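PDB 7KS4: phage terminase large subunit from Thermus phage P7426, which probably acts as an ATP-driven motor moving viral DNA into empty capsids and as a genome-cutting endonuclease, represented here by its N-terminal ATPase domain. Local coordinates for residues His114-Val119 with Gly123-Ala128; Glu87-Leu92 with Leu108-His113. All coordinates share one frame; numbering follows the deposited sequence.

Interaction 1: residues His114-Val119 with Gly123-Ala128; sequences HYDRPV and GAKRVA. With SO4 (sulfate ion), chain E.
One face of the Arg117 guanidinium carries Gly123 O over its centre, 3.1 Å from CZ, while its edge takes the carboxylate of Asp116 and a sulfate ion. The Tyr115 ring has the aliphatic part of Arg126 over one face, with CB off-centre in a CH-pi contact; the Arg126 guanidinium, turned 85° from the ring, meets the phenol at its own edge, NH2 donating to Tyr115 OH at 3.2 Å. These groups flank the turn end of the beta hairpin of strands 109-115 and 126-136, where a classic beta bulge sets Val127 and Ala128 against His114: both their amides donate to His114 O, Val127 N at 2.7 Å. Beyond the bulge, Asp116 N reaches Lys125 O and returns the link through its side chain. Asp116 CG lies between its backbone N and carbonyl carbon (chi1 73°), which turns Asp116 OD1 back to take Lys125 N at 2.9 Å in a nearly straight bond. Arg117 grips the same carboxylate side-on, NE to OD1 and NH2 to OD2, which should fix the rotation of the guanidinium. Arg117 and Lys125 gather round the sulfate, probably from the crystallisation liquor: NH1 bonds O1, NH2 bonds O3, and Lys125 NZ lies 2.8 Å from O3. At OD1, Lys125 N and Arg117 NE arrive from opposite faces of the carboxylate plane.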
loop_
_atom_site.group_PDB
_atom_site.type_symbol
_atom_site.label_atom_id
_atom_site.label_comp_id
_atom_site.label_asym_id
_atom_site.label_seq_id
_atom_site.Cartn_x
_atom_site.Cartn_y
_atom_site.Cartn_z
ATOM N N HIS A 114 -16.303 4.421 16.014
ATOM C CA HIS A 114 -15.959 3.765 17.271
ATOM C C HIS A 114 -16.801 4.358 18.391
ATOM O O HIS A 114 -16.885 5.584 18.525
ATOM C CB HIS A 114 -14.474 3.938 17.590
ATOM C CG HIS A 114 -13.574 3.196 16.659
ATOM N ND1 HIS A 114 -13.095 1.937 16.942
ATOM C CD2 HIS A 114 -13.079 3.526 15.444
ATOM C CE1 HIS A 114 -12.333 1.526 15.944
ATOM N NE2 HIS A 114 -12.310 2.470 15.019
ATOM N N TYR A 115 -17.399 3.491 19.201
ATOM C CA TYR A 115 -18.327 3.896 20.246
ATOM C C TYR A 115 -17.748 3.609 21.626
ATOM O O TYR A 115 -16.724 2.935 21.773
ATOM C CB TYR A 115 -19.673 3.182 20.063
ATOM C CG TYR A 115 -20.402 3.651 18.830
ATOM C CD1 TYR A 115 -21.438 4.567 18.923
ATOM C CD2 TYR A 115 -20.033 3.206 17.567
ATOM C CE1 TYR A 115 -22.100 5.012 17.800
ATOM C CE2 TYR A 115 -20.691 3.642 16.437
ATOM C CZ TYR A 115 -21.720 4.550 16.557
ATOM O OH TYR A 115 -22.385 4.995 15.433
ATOM N N ASP A 116 -18.434 4.135 22.645
ATOM C CA ASP A 116 -18.022 3.995 24.035
ATOM C C ASP A 116 -18.578 2.735 24.684
ATOM O O ASP A 116 -18.398 2.538 25.891
ATOM C CB ASP A 116 -18.460 5.226 24.835
ATOM C CG ASP A 116 -19.969 5.273 25.083
ATOM O OD1 ASP A 116 -20.742 4.642 24.325
ATOM O OD2 ASP A 116 -20.381 5.957 26.044
ATOM N N ARG A 117 -19.242 1.888 23.911
ATOM C CA ARG A 117 -19.878 0.668 24.383
ATOM C C ARG A 117 -20.321 -0.086 23.136
ATOM O O ARG A 117 -20.220 0.460 22.031
ATOM C CB ARG A 117 -21.062 0.982 25.294
ATOM C CG ARG A 117 -22.296 1.481 24.549
ATOM C CD ARG A 117 -23.274 2.161 25.494
ATOM N NE ARG A 117 -22.771 3.454 25.948
ATOM C CZ ARG A 117 -23.372 4.217 26.855
ATOM N NH1 ARG A 117 -24.510 3.824 27.420
ATOM N NH2 ARG A 117 -22.835 5.377 27.201
ATOM N N PRO A 118 -20.794 -1.323 23.250
ATOM C CA PRO A 118 -21.247 -2.038 22.052
ATOM C C PRO A 118 -22.366 -1.279 21.353
ATOM O O PRO A 118 -23.231 -0.677 21.995
ATOM C CB PRO A 118 -21.722 -3.388 22.600
ATOM C CG PRO A 118 -20.942 -3.563 23.861
ATOM C CD PRO A 118 -20.800 -2.188 24.442
ATOM N N VAL A 119 -22.336 -1.311 20.016
ATOM C CA VAL A 119 -23.253 -0.496 19.224
ATOM C C VAL A 119 -24.702 -0.881 19.480
ATOM O O VAL A 119 -25.601 -0.048 19.320
ATOM C CB VAL A 119 -22.918 -0.602 17.723
ATOM C CG1 VAL A 119 -23.930 0.185 16.892
ATOM C CG2 VAL A 119 -21.529 -0.079 17.466
ATOM N N GLY A 123 -27.799 3.884 24.672
ATOM C CA GLY A 123 -26.968 5.008 25.045
ATOM C C GLY A 123 -25.632 5.085 24.343
ATOM O O GLY A 123 -24.820 5.945 24.702
ATOM N N ALA A 124 -25.382 4.230 23.353
ATOM C CA ALA A 124 -24.073 4.178 22.713
ATOM C C ALA A 124 -23.700 5.550 22.167
ATOM O O ALA A 124 -24.474 6.170 21.428
ATOM C CB ALA A 124 -24.073 3.138 21.598
ATOM N N LYS A 125 -22.519 6.024 22.552
ATOM C CA LYS A 125 -22.002 7.320 22.137
ATOM C C LYS A 125 -20.804 7.097 21.226
ATOM O O LYS A 125 -19.929 6.282 21.532
ATOM C CB LYS A 125 -21.595 8.171 23.347
ATOM C CG LYS A 125 -22.725 8.976 23.989
ATOM C CD LYS A 125 -22.216 9.778 25.194
ATOM C CE LYS A 125 -23.350 10.297 26.066
ATOM N NZ LYS A 125 -24.126 9.186 26.679
ATOM N N ARG A 126 -20.773 7.822 20.114
ATOM C CA ARG A 126 -19.669 7.746 19.169
ATOM C C ARG A 126 -18.483 8.534 19.721
ATOM O O ARG A 126 -18.625 9.701 20.107
ATOM C CB ARG A 126 -20.129 8.291 17.816
ATOM C CG ARG A 126 -19.145 8.180 16.680
ATOM C CD ARG A 126 -19.756 8.750 15.387
ATOM N NE ARG A 126 -20.852 7.929 14.862
ATOM C CZ ARG A 126 -21.565 8.220 13.771
ATOM N NH1 ARG A 126 -21.315 9.321 13.070
ATOM N NH2 ARG A 126 -22.538 7.407 13.377
ATOM N N VAL A 127 -17.319 7.893 19.777
ATOM C CA VAL A 127 -16.140 8.498 20.375
ATOM C C VAL A 127 -15.122 8.909 19.323
ATOM O O VAL A 127 -14.425 9.914 19.507
ATOM C CB VAL A 127 -15.493 7.544 21.401
ATOM C CG1 VAL A 127 -14.230 8.163 21.993
ATOM C CG2 VAL A 127 -16.470 7.206 22.495
ATOM N N ALA A 128 -15.014 8.164 18.235
ATOM C CA ALA A 128 -14.019 8.447 17.214
ATOM C C ALA A 128 -14.483 7.810 15.917
ATOM O O ALA A 128 -15.273 6.864 15.921
ATOM C CB ALA A 128 -12.644 7.924 17.623
HETATM S S SO4 E . -25.283 6.735 29.814
HETATM O O1 SO4 E . -26.041 5.488 29.764
HETATM O O2 SO4 E . -26.049 7.739 30.549
HETATM O O3 SO4 E . -25.037 7.215 28.458
HETATM O O4 SO4 E . -24.008 6.499 30.485
#

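Interaction 2: residues Glu87-Leu92 with Leu108-His113; sequences EKVERL and LRLLVH
Val89 drives its two methyl groups from helix 75-92 at the strand 109-115, meeting Leu110 and Val112 tip to tip. This is the helix-on-sheet layering of a P-loop ATPase core, here at the end of the sheet where strands 99-104, 109-115 and 126-136 run antiparallel. The tight part is small. Val89 CG1 comes to 3.6 Å from Val112 CG2, and Val89 CG2 stands 4.0 Å from Leu110 CD2, which also lies at that distance from Val89 CB. Leu110 and Val112, two apart on the strand, point to the same face, while Leu111 between them turns to the other one. Leu110 CG lies opposite its backbone N (chi1 179°), and chi2 of 65° then puts CD2 anti to CA, so that this branch reaches farthest toward Val89. The backbones stay well apart, 8.1 Å between the CA atoms of Val89 and Val112, so only side chains bridge the layers. Leu60 of helix 48-62 also packs on Val89, and Val85 and Val101 on Leu110.

Away from the strand, part of the helix surface is polar and exposed: Glu87 and Arg91 form a salt bridge one turn apart, with Arg91 NE 3.0 Å from Glu87 OE2, which is approached on its syn side. Glu90, at the flank and also exposed, stays beyond contact distance of the strand. No hydrogen bond or charge pair joins helix to strand: the contact is purely apolar, so its cohesion rests on dispersion and the exclusion of water from three buried side chains.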
loop_
_atom_site.group_PDB
_atom_site.type_symbol
_atom_site.label_atom_id
_atom_site.label_comp_id
_atom_site.label_asym_id
_atom_site.label_seq_id
_atom_site.Cartn_x
_atom_site.Cartn_y
_atom_site.Cartn_z
ATOM N N GLU A 87 -14.402 -4.940 2.001
ATOM C CA GLU A 87 -14.816 -6.295 2.373
ATOM C C GLU A 87 -14.259 -6.674 3.738
ATOM O O GLU A 87 -14.986 -7.171 4.609
ATOM C CB GLU A 87 -14.363 -7.316 1.323
ATOM C CG GLU A 87 -14.915 -8.738 1.548
ATOM C CD GLU A 87 -14.145 -9.537 2.600
ATOM O OE1 GLU A 87 -12.920 -9.327 2.733
ATOM O OE2 GLU A 87 -14.769 -10.376 3.295
ATOM N N LYS A 88 -12.958 -6.447 3.937
ATOM C CA LYS A 88 -12.311 -6.861 5.177
ATOM C C LYS A 88 -12.846 -6.080 6.367
ATOM O O LYS A 88 -13.070 -6.653 7.439
ATOM C CB LYS A 88 -10.796 -6.682 5.062
ATOM C CG LYS A 88 -10.162 -7.558 3.998
ATOM C CD LYS A 88 -8.663 -7.304 3.873
ATOM C CE LYS A 88 -7.975 -8.448 3.150
ATOM N NZ LYS A 88 -8.652 -8.790 1.880
ATOM N N VAL A 89 -13.039 -4.771 6.203
ATOM C CA VAL A 89 -13.517 -3.936 7.301
ATOM C C VAL A 89 -14.951 -4.302 7.663
ATOM O O VAL A 89 -15.306 -4.395 8.843
ATOM C CB VAL A 89 -13.387 -2.448 6.920
ATOM C CG1 VAL A 89 -14.261 -1.563 7.809
ATOM C CG2 VAL A 89 -11.933 -1.997 7.003
ATOM N N GLU A 90 -15.806 -4.500 6.661
ATOM C CA GLU A 90 -17.195 -4.832 6.960
ATOM C C GLU A 90 -17.314 -6.196 7.625
ATOM O O GLU A 90 -18.188 -6.393 8.478
ATOM C CB GLU A 90 -18.033 -4.753 5.681
ATOM C CG GLU A 90 -18.368 -3.309 5.315
ATOM C CD GLU A 90 -19.145 -3.170 4.028
ATOM O OE1 GLU A 90 -19.362 -4.182 3.329
ATOM O OE2 GLU A 90 -19.543 -2.030 3.716
ATOM N N ARG A 91 -16.438 -7.138 7.268
ATOM C CA ARG A 91 -16.442 -8.442 7.922
ATOM C C ARG A 91 -15.853 -8.359 9.325
ATOM O O ARG A 91 -16.439 -8.867 10.291
ATOM C CB ARG A 91 -15.663 -9.445 7.071
ATOM C CG ARG A 91 -15.372 -10.758 7.776
ATOM C CD ARG A 91 -14.951 -11.831 6.785
ATOM N NE ARG A 91 -13.810 -11.408 5.971
ATOM C CZ ARG A 91 -12.537 -11.525 6.338
ATOM N NH1 ARG A 91 -11.575 -11.112 5.526
ATOM N NH2 ARG A 91 -12.221 -12.055 7.513
ATOM N N LEU A 92 -14.681 -7.730 9.453
ATOM C CA LEU A 92 -13.993 -7.693 10.739
ATOM C C LEU A 92 -14.802 -6.959 11.798
ATOM O O LEU A 92 -14.693 -7.274 12.991
ATOM C CB LEU A 92 -12.626 -7.028 10.581
ATOM C CG LEU A 92 -11.554 -7.559 11.523
ATOM C CD1 LEU A 92 -11.164 -8.977 11.113
ATOM C CD2 LEU A 92 -10.345 -6.626 11.523
ATOM N N LEU A 108 -15.959 6.614 -2.825
ATOM C CA LEU A 108 -14.822 5.863 -2.295
ATOM C C LEU A 108 -14.449 6.364 -0.902
ATOM O O LEU A 108 -13.317 6.766 -0.629
ATOM C CB LEU A 108 -13.617 5.938 -3.233
ATOM C CG LEU A 108 -13.763 5.371 -4.649
ATOM C CD1 LEU A 108 -12.433 5.467 -5.370
ATOM C CD2 LEU A 108 -14.266 3.928 -4.639
ATOM N N ARG A 109 -15.440 6.337 -0.013
ATOM C CA ARG A 109 -15.275 6.810 1.355
ATOM C C ARG A 109 -15.762 5.730 2.311
ATOM O O ARG A 109 -16.922 5.307 2.241
ATOM C CB ARG A 109 -16.036 8.116 1.584
ATOM C CG ARG A 109 -15.560 8.894 2.800
ATOM C CD ARG A 109 -16.480 10.058 3.110
ATOM N NE ARG A 109 -16.011 10.836 4.250
ATOM C CZ ARG A 109 -16.779 11.635 4.985
ATOM N NH1 ARG A 109 -18.072 11.767 4.710
ATOM N NH2 ARG A 109 -16.253 12.301 6.005
ATOM N N LEU A 110 -14.875 5.289 3.195
ATOM C CA LEU A 110 -15.173 4.256 4.173
ATOM C C LEU A 110 -14.945 4.828 5.564
ATOM O O LEU A 110 -13.884 5.398 5.840
ATOM C CB LEU A 110 -14.294 3.025 3.933
ATOM C CG LEU A 110 -14.448 1.847 4.893
ATOM C CD1 LEU A 110 -15.823 1.214 4.794
ATOM C CD2 LEU A 110 -13.348 0.822 4.625
ATOM N N LEU A 111 -15.938 4.676 6.434
ATOM C CA LEU A 111 -15.891 5.188 7.798
ATOM C C LEU A 111 -16.060 4.040 8.783
ATOM O O LEU A 111 -16.954 3.203 8.622
ATOM C CB LEU A 111 -16.993 6.230 8.030
ATOM C CG LEU A 111 -16.962 7.451 7.110
ATOM C CD1 LEU A 111 -18.145 8.350 7.408
ATOM C CD2 LEU A 111 -15.665 8.212 7.265
ATOM N N VAL A 112 -15.216 4.008 9.807
ATOM C CA VAL A 112 -15.365 3.064 10.908
ATOM C C VAL A 112 -15.634 3.889 12.161
ATOM O O VAL A 112 -14.721 4.501 12.727
ATOM C CB VAL A 112 -14.135 2.166 11.082
ATOM C CG1 VAL A 112 -14.373 1.176 12.201
ATOM C CG2 VAL A 112 -13.815 1.439 9.781
ATOM N N HIS A 113 -16.888 3.912 12.601
ATOM C CA HIS A 113 -17.260 4.655 13.795
ATOM C C HIS A 113 -16.967 3.815 15.032
ATOM O O HIS A 113 -17.351 2.644 15.096
ATOM C CB HIS A 113 -18.742 5.030 13.750
ATOM C CG HIS A 113 -19.125 5.846 12.553
ATOM N ND1 HIS A 113 -18.665 7.128 12.349
ATOM C CD2 HIS A 113 -19.935 5.564 11.505
ATOM C CE1 HIS A 113 -19.167 7.599 11.221
ATOM N NE2 HIS A 113 -19.943 6.671 10.691
#

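Overall arrangement
Interaction 2 comes first along the chain and interaction 1 follows, their centres 16 Å apart on the same side of the molecule. Strand 109-115 serves both: its earlier part backs helix 75-92 in interaction 2, and its end enters the hairpin turn toward strand 126-136 in interaction 1. The two also touch directly, Arg126 NH1 lying 3.3 Å from His113 CE1. All four segments gather at the antiparallel end of the ATPase domain's mixed sheet, 87-92 on a helix against it and 116-125 in the hairpin turn. Interaction 2 is buried, on a helix that also carries the ADP-binding Arg84, whereas interaction 1 lies at the surface, 29 Å from the chain centre and away from the nucleotide site.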